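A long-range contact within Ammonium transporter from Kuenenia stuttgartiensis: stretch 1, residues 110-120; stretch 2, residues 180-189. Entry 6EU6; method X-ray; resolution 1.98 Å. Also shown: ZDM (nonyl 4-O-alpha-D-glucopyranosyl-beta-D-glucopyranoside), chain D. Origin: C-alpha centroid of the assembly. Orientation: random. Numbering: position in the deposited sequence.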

ATOM      1  N   ILE A 110      -1.883   7.196  18.029  1.00 26.42           N
ATOM      2  CA  ILE A 110      -0.792   6.839  18.924  1.00 24.85           C
ATOM      3  C   ILE A 110      -1.328   6.251  20.259  1.00 27.50           C
ATOM      4  O   ILE A 110      -0.815   5.253  20.802  1.00 26.47           O
ATOM      5  N   LEU A 111      -2.378   6.881  20.791  1.00 26.79           N
ATOM      6  CA  LEU A 111      -3.005   6.446  22.023  1.00 26.99           C
ATOM      7  C   LEU A 111      -3.225   4.959  22.081  1.00 29.10           C
ATOM      8  O   LEU A 111      -2.996   4.348  23.097  1.00 26.18           O
ATOM      9  N   THR A 112      -3.867   4.391  21.057  1.00 29.03           N
ATOM     10  CA  THR A 112      -4.388   3.026  21.202  1.00 27.52           C
ATOM     11  C   THR A 112      -3.333   2.005  21.582  1.00 27.59           C
ATOM     12  O   THR A 112      -3.583   1.091  22.381  1.00 28.02           O
ATOM     13  N   GLY A 113      -2.142   2.136  21.062  1.00 25.52           N
ATOM     14  CA  GLY A 113      -1.143   1.130  21.358  1.00 24.94           C
ATOM     15  C   GLY A 113      -0.597   1.239  22.765  1.00 28.58           C
ATOM     16  O   GLY A 113      -0.148   0.249  23.336  1.00 28.44           O
ATOM     17  N   ALA A 114      -0.585   2.439  23.312  1.00 29.16           N
ATOM     18  CA  ALA A 114      -0.064   2.654  24.672  1.00 30.41           C
ATOM     19  C   ALA A 114      -1.008   2.059  25.732  1.00 30.30           C
ATOM     20  O   ALA A 114      -0.562   1.504  26.745  1.00 29.99           O
ATOM     21  N   ILE A 115      -2.312   2.089  25.474  1.00 29.96           N
ATOM     22  CA  ILE A 115      -3.278   1.493  26.449  1.00 28.80           C
ATOM     23  C   ILE A 115      -3.946   0.190  26.007  1.00 27.66           C
ATOM     24  O   ILE A 115      -4.935  -0.286  26.590  1.00 30.10           O
ATOM     25  N   ALA A 116      -3.376  -0.437  24.988  1.00 27.90           N
ATOM     26  CA  ALA A 116      -3.892  -1.693  24.517  1.00 27.52           C
ATOM     27  C   ALA A 116      -3.908  -2.791  25.594  1.00 29.76           C
ATOM     28  O   ALA A 116      -3.076  -2.809  26.552  1.00 29.06           O
ATOM     29  N   GLU A 117      -4.824  -3.746  25.396  1.00 28.47           N
ATOM     30  CA  GLU A 117      -4.838  -5.013  26.185  1.00 33.63           C
ATOM     31  C   GLU A 117      -5.565  -4.938  27.530  1.00 30.88           C
ATOM     32  O   GLU A 117      -6.005  -5.974  27.993  1.00 33.75           O
ATOM     33  N   ARG A 118      -5.770  -3.743  28.079  1.00 30.92           N
ATOM     34  CA  ARG A 118      -6.410  -3.650  29.395  1.00 31.13           C
ATOM     35  C   ARG A 118      -7.274  -2.431  29.610  1.00 33.92           C
ATOM     36  O   ARG A 118      -8.023  -2.377  30.574  1.00 35.11           O
ATOM     37  N   SER A 119      -7.212  -1.458  28.722  1.00 30.47           N
ATOM     38  CA  SER A 119      -8.150  -0.399  28.752  1.00 32.22           C
ATOM     39  C   SER A 119      -9.450  -0.859  28.131  1.00 30.71           C
ATOM     40  O   SER A 119      -9.465  -1.770  27.236  1.00 30.73           O
ATOM     41  N   GLY A 120     -10.553  -0.220  28.551  1.00 32.56           N
ATOM     42  CA  GLY A 120     -11.843  -0.445  27.916  1.00 34.00           C
ATOM     43  C   GLY A 120     -12.056   0.441  26.734  1.00 36.77           C
ATOM     44  O   GLY A 120     -11.288   1.420  26.491  1.00 34.65           O
ATOM     45  N   ALA A 180       0.011   9.791  29.584  1.00 30.86           N
ATOM     46  CA  ALA A 180      -0.985   9.988  30.609  1.00 32.57           C
ATOM     47  C   ALA A 180      -1.998   8.885  30.650  1.00 34.00           C
ATOM     48  O   ALA A 180      -2.425   8.411  31.723  1.00 34.64           O
ATOM     49  N   ALA A 181      -2.488   8.514  29.476  1.00 32.54           N
ATOM     50  CA  ALA A 181      -3.469   7.432  29.439  1.00 30.16           C
ATOM     51  C   ALA A 181      -2.880   6.087  29.997  1.00 30.38           C
ATOM     52  O   ALA A 181      -3.548   5.387  30.788  1.00 31.12           O
ATOM     53  N   ALA A 182      -1.625   5.748  29.646  1.00 27.57           N
ATOM     54  CA  ALA A 182      -1.049   4.530  30.121  1.00 25.14           C
ATOM     55  C   ALA A 182      -0.912   4.541  31.675  1.00 29.40           C
ATOM     56  O   ALA A 182      -1.025   3.506  32.350  1.00 29.82           O
ATOM     57  N   ILE A 183      -0.607   5.698  32.195  1.00 30.89           N
ATOM     58  CA  ILE A 183      -0.460   5.879  33.642  1.00 32.70           C
ATOM     59  C   ILE A 183      -1.788   5.702  34.351  1.00 30.71           C
ATOM     60  O   ILE A 183      -1.891   4.959  35.288  1.00 36.30           O
ATOM     61  N   MET A 184      -2.809   6.383  33.891  1.00 33.61           N
ATOM     62  CA  MET A 184      -4.100   6.313  34.509  1.00 31.30           C
ATOM     63  C   MET A 184      -4.748   4.961  34.327  1.00 36.50           C
ATOM     64  O   MET A 184      -5.493   4.534  35.199  1.00 31.73           O
ATOM     65  N   VAL A 185      -4.508   4.255  33.219  1.00 34.34           N
ATOM     66  CA  VAL A 185      -5.063   2.890  33.066  1.00 32.72           C
ATOM     67  C   VAL A 185      -4.318   1.864  33.990  1.00 32.00           C
ATOM     68  O   VAL A 185      -4.897   0.917  34.533  1.00 33.38           O
ATOM     69  N   GLY A 186      -3.020   2.037  34.089  1.00 31.61           N
ATOM     70  CA  GLY A 186      -2.173   1.190  34.874  1.00 31.73           C
ATOM     71  C   GLY A 186      -1.606   0.080  34.029  1.00 36.31           C
ATOM     72  O   GLY A 186      -2.053  -0.153  32.906  1.00 30.53           O
ATOM     73  N   PRO A 187      -0.658  -0.656  34.584  1.00 35.91           N
ATOM     74  CA  PRO A 187      -0.033  -1.737  33.798  1.00 34.16           C
ATOM     75  C   PRO A 187      -0.892  -2.935  33.550  1.00 36.44           C
ATOM     76  O   PRO A 187      -1.912  -3.178  34.210  1.00 34.31           O
ATOM     77  N   ARG A 188      -0.499  -3.703  32.562  1.00 33.42           N
ATOM     78  CA  ARG A 188      -1.189  -4.951  32.337  1.00 35.21           C
ATOM     79  C   ARG A 188      -0.971  -5.828  33.604  1.00 36.80           C
ATOM     80  O   ARG A 188       0.100  -5.794  34.242  1.00 33.37           O
ATOM     81  N   ILE A 189      -1.979  -6.595  33.950  1.00 34.67           N
ATOM     82  CA  ILE A 189      -1.899  -7.474  35.091  1.00 40.93           C
ATOM     83  C   ILE A 189      -0.644  -8.304  35.223  1.00 40.28           C
ATOM     84  O   ILE A 189      -0.063  -8.379  36.302  1.00 50.45           O
TER

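Two kinds of packing join these stretches: an apolar patch against the helix of residues 180-185, and a polar cluster beyond its C-terminal end. In the patch, Ile115 points toward the helix in the p, t rotamer. Ile115 CG2 lies 3.6 Å from Ala181 CB and 3.9 Å from Val185 CG2, atoms one helical turn apart. Alanine's small side chain leaves Ile115 CG2 close to the backbone, 3.5 Å from Ala182 N. Leu111 (t, p) leaves its backbone sideways, but its end turns in, placing Leu111 CD1 3.4 Å from Ala181 CB. Val185 (t) also points in, Val185 CG1 lying 3.6 Å from Arg118 NE.

Arg118 (p, m, t) is the polar centrepiece, and the breadth of its guanidinium suits it to collecting backbone carbonyls. Arg118 NE and NH2 both donate to Gly186 O, at 2.9 and 3.0 Å, so this acceptor sits at the group's edge. Arg118 NH1 serves its own stretch, donating to Ala114 O at 3.0 Å and Ala116 O at 3.1 Å. A water accepts a weak bond from Arg118 NH2 (3.3 Å) and donates to Ala182 O (2.8 Å), a carbonyl that also receives Gly186 N at 3.0 Å. Gly186 has positive phi; at its backbone angles a CB would jam against the preceding carbonyl oxygen, which calls for glycine.

Arg188 (m, t, m) brings its end inward, and Arg188 NH1 donates to Glu117 OE2 at 2.9 Å and 160°, forming a buried salt bridge. Ser119 (p) turns its hydroxyl back on its own stretch, Ser119 OG donating to Ile115 O at 2.7 Å, while Ser119 CB lies 4.0 Å from Val185 CG2. Both Glu117 oxygens, Arg118 NH2, Ser119 OG, and Arg188 NE and NH2 also bond elsewhere in the structure. The maltoside ZDM lies beside partly exposed residues, its O61 3.1 Å from Pro187 CG and C22 3.6 Å from Ile183 CD1.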

ATOM      1  CB  ILE A 110       0.098   8.077  19.213  1.00 25.79           C
ATOM      2  CG1 ILE A 110       0.831   8.430  17.914  1.00 25.44           C
ATOM      3  CG2 ILE A 110       1.126   7.793  20.313  1.00 26.86           C
ATOM      4  CD1 ILE A 110       1.415   9.838  17.784  1.00 27.56           C
ATOM      5  CB  LEU A 111      -4.397   7.132  22.114  1.00 29.58           C
ATOM      6  CG  LEU A 111      -5.269   6.759  23.316  1.00 29.60           C
ATOM      7  CD1 LEU A 111      -4.584   7.099  24.654  1.00 30.69           C
ATOM      8  CD2 LEU A 111      -6.574   7.480  23.235  1.00 31.94           C
ATOM      9  CB  THR A 112      -5.143   2.503  19.988  1.00 27.51           C
ATOM     10  OG1 THR A 112      -4.234   2.394  18.893  1.00 29.36           O
ATOM     11  CG2 THR A 112      -6.277   3.425  19.646  1.00 28.10           C
ATOM     12  CB  ALA A 114       0.133   4.108  24.893  1.00 31.71           C
ATOM     13  CB  ILE A 115      -4.308   2.531  26.882  1.00 28.09           C
ATOM     14  CG1 ILE A 115      -5.110   3.020  25.722  1.00 29.58           C
ATOM     15  CG2 ILE A 115      -3.572   3.693  27.580  1.00 32.55           C
ATOM     16  CD1 ILE A 115      -6.279   3.926  26.096  1.00 29.85           C
ATOM     17  CB  ALA A 116      -3.081  -2.182  23.327  1.00 25.97           C
ATOM     18  CB  GLU A 117      -3.419  -5.669  26.384  1.00 29.02           C
ATOM     19  CG  GLU A 117      -2.564  -5.642  25.105  1.00 33.42           C
ATOM     20  CD  GLU A 117      -1.835  -6.937  24.871  1.00 39.78           C
ATOM     21  OE1 GLU A 117      -2.210  -7.733  23.996  1.00 36.17           O
ATOM     22  OE2 GLU A 117      -0.867  -7.163  25.585  1.00 35.18           O
ATOM     23  CB  ARG A 118      -5.395  -3.827  30.509  1.00 28.33           C
ATOM     24  CG  ARG A 118      -4.584  -2.565  30.882  1.00 33.78           C
ATOM     25  CD  ARG A 118      -3.597  -2.141  29.797  1.00 29.00           C
ATOM     26  NE  ARG A 118      -2.617  -1.168  30.295  1.00 31.77           N
ATOM     27  CZ  ARG A 118      -1.678  -0.555  29.596  1.00 28.96           C
ATOM     28  NH1 ARG A 118      -1.497  -0.861  28.313  1.00 32.76           N
ATOM     29  NH2 ARG A 118      -0.894   0.337  30.160  1.00 30.80           N
ATOM     30  CB  SER A 119      -7.598   0.835  28.057  1.00 32.80           C
ATOM     31  OG  SER A 119      -7.433   0.649  26.681  1.00 26.88           O
ATOM     32  CB  ALA A 180      -1.693  11.328  30.414  1.00 32.73           C
ATOM     33  CB  ALA A 181      -4.008   7.270  28.015  1.00 31.68           C
ATOM     34  CB  ALA A 182       0.315   4.296  29.504  1.00 27.83           C
ATOM     35  CB  ILE A 183       0.119   7.267  34.002  1.00 33.89           C
ATOM     36  CG1 ILE A 183       1.612   7.246  33.740  1.00 36.95           C
ATOM     37  CG2 ILE A 183      -0.007   7.565  35.510  1.00 33.38           C
ATOM     38  CD1 ILE A 183       2.257   8.626  33.785  1.00 40.88           C
ATOM     39  CB  MET A 184      -4.947   7.458  33.947  1.00 32.46           C
ATOM     40  CG  MET A 184      -4.410   8.834  34.341  1.00 38.19           C
ATOM     41  SD  MET A 184      -4.408   8.961  36.180  1.00 43.21           S
ATOM     42  CE  MET A 184      -6.138   8.707  36.427  1.00 40.52           C
ATOM     43  CB  VAL A 185      -4.973   2.467  31.582  1.00 30.45           C
ATOM     44  CG1 VAL A 185      -5.227   0.988  31.421  1.00 33.87           C
ATOM     45  CG2 VAL A 185      -5.917   3.289  30.732  1.00 33.19           C
ATOM     46  CB  PRO A 187       1.187  -2.166  34.652  1.00 35.61           C
ATOM     47  CG  PRO A 187       1.224  -1.184  35.817  1.00 36.06           C
ATOM     48  CD  PRO A 187      -0.146  -0.596  35.956  1.00 32.93           C
ATOM     49  CB  ARG A 188      -0.648  -5.637  31.059  1.00 33.91           C
ATOM     50  CG  ARG A 188      -1.017  -4.915  29.751  1.00 31.76           C
ATOM     51  CD  ARG A 188      -0.345  -5.521  28.546  1.00 33.96           C
ATOM     52  NE  ARG A 188       1.069  -5.096  28.552  1.00 34.11           N
ATOM     53  CZ  ARG A 188       1.961  -5.396  27.608  1.00 29.27           C
ATOM     54  NH1 ARG A 188       1.610  -6.052  26.495  1.00 32.30           N
ATOM     55  NH2 ARG A 188       3.155  -4.924  27.731  1.00 31.56           N
ATOM     56  CB  ILE A 189      -3.100  -8.441  35.237  1.00 46.69           C
ATOM     57  CG1 ILE A 189      -3.159  -9.388  34.061  1.00 48.87           C
ATOM     58  CG2 ILE A 189      -4.360  -7.648  35.510  1.00 60.75           C
ATOM     59  CD1 ILE A 189      -4.432 -10.175  33.927  1.00 62.17           C
TER
HETATM   60  C1  ZDM D 503       5.172   4.489  39.559  1.00 79.84           C
HETATM   61  O1  ZDM D 503       3.622  -1.099  40.295  1.00 84.78           O
HETATM   62  C2  ZDM D 503       5.418   3.076  40.133  1.00 79.38           C
HETATM   63  O2  ZDM D 503       6.443  -3.500  40.618  1.00 73.98           O
HETATM   64  C3  ZDM D 503       4.483   1.894  39.737  1.00 83.48           C
HETATM   65  O3  ZDM D 503       5.813   0.701  42.799  1.00 71.49           O
HETATM   66  C4  ZDM D 503       3.443   2.298  38.679  1.00 70.50           C
HETATM   67  O4  ZDM D 503       7.410  -1.461  42.058  1.00 66.24           O
HETATM   68  C5  ZDM D 503       5.138  -0.437  42.242  1.00 81.16           C
HETATM   69  O5  ZDM D 503       2.960   3.586  39.006  1.00 75.40           O
HETATM   70  C6  ZDM D 503       3.783   4.741  38.895  1.00 73.33           C
HETATM   71  O6  ZDM D 503       2.415  -3.221  38.990  1.00 90.02           O
HETATM   72  C7  ZDM D 503       6.125  -1.285  41.449  1.00 78.34           C
HETATM   73  O7  ZDM D 503       3.829   1.311  40.886  1.00 88.44           O
HETATM   74  C8  ZDM D 503       5.452  -2.603  41.145  1.00 82.76           C
HETATM   75  C9  ZDM D 503       4.323  -2.338  40.132  1.00 89.48           C
HETATM   76  C10 ZDM D 503       4.162  -0.053  41.148  1.00 80.00           C
HETATM   77  C11 ZDM D 503       3.225  -3.394  40.164  1.00 87.87           C
HETATM   78  O16 ZDM D 503       3.563   5.221  37.546  1.00 68.99           O
HETATM   79  C18 ZDM D 503       4.429   6.078  36.800  1.00 59.20           C
HETATM   80  C19 ZDM D 503       4.687   7.417  37.457  1.00 60.17           C
HETATM   81  C22 ZDM D 503       4.707   8.568  36.465  1.00 62.94           C
HETATM   82  C25 ZDM D 503       6.078   9.193  36.303  1.00 67.26           C
HETATM   83  C28 ZDM D 503       6.165  10.192  35.141  1.00 67.58           C
HETATM   84  C31 ZDM D 503       5.828  11.617  35.547  1.00 68.41           C
HETATM   85  C34 ZDM D 503       6.483  12.644  34.651  1.00 69.36           C
HETATM   86  O49 ZDM D 503       6.354   4.868  38.827  1.00 80.42           O
HETATM   87  O55 ZDM D 503       5.385   3.271  41.536  1.00 81.19           O
HETATM   88  C57 ZDM D 503       2.223   1.367  38.656  1.00 69.20           C
HETATM   89  O61 ZDM D 503       2.647   0.062  38.259  1.00 67.64           O
HETATM   90  O   HOH W   1       0.936   1.506  32.710  1.00 28.38           O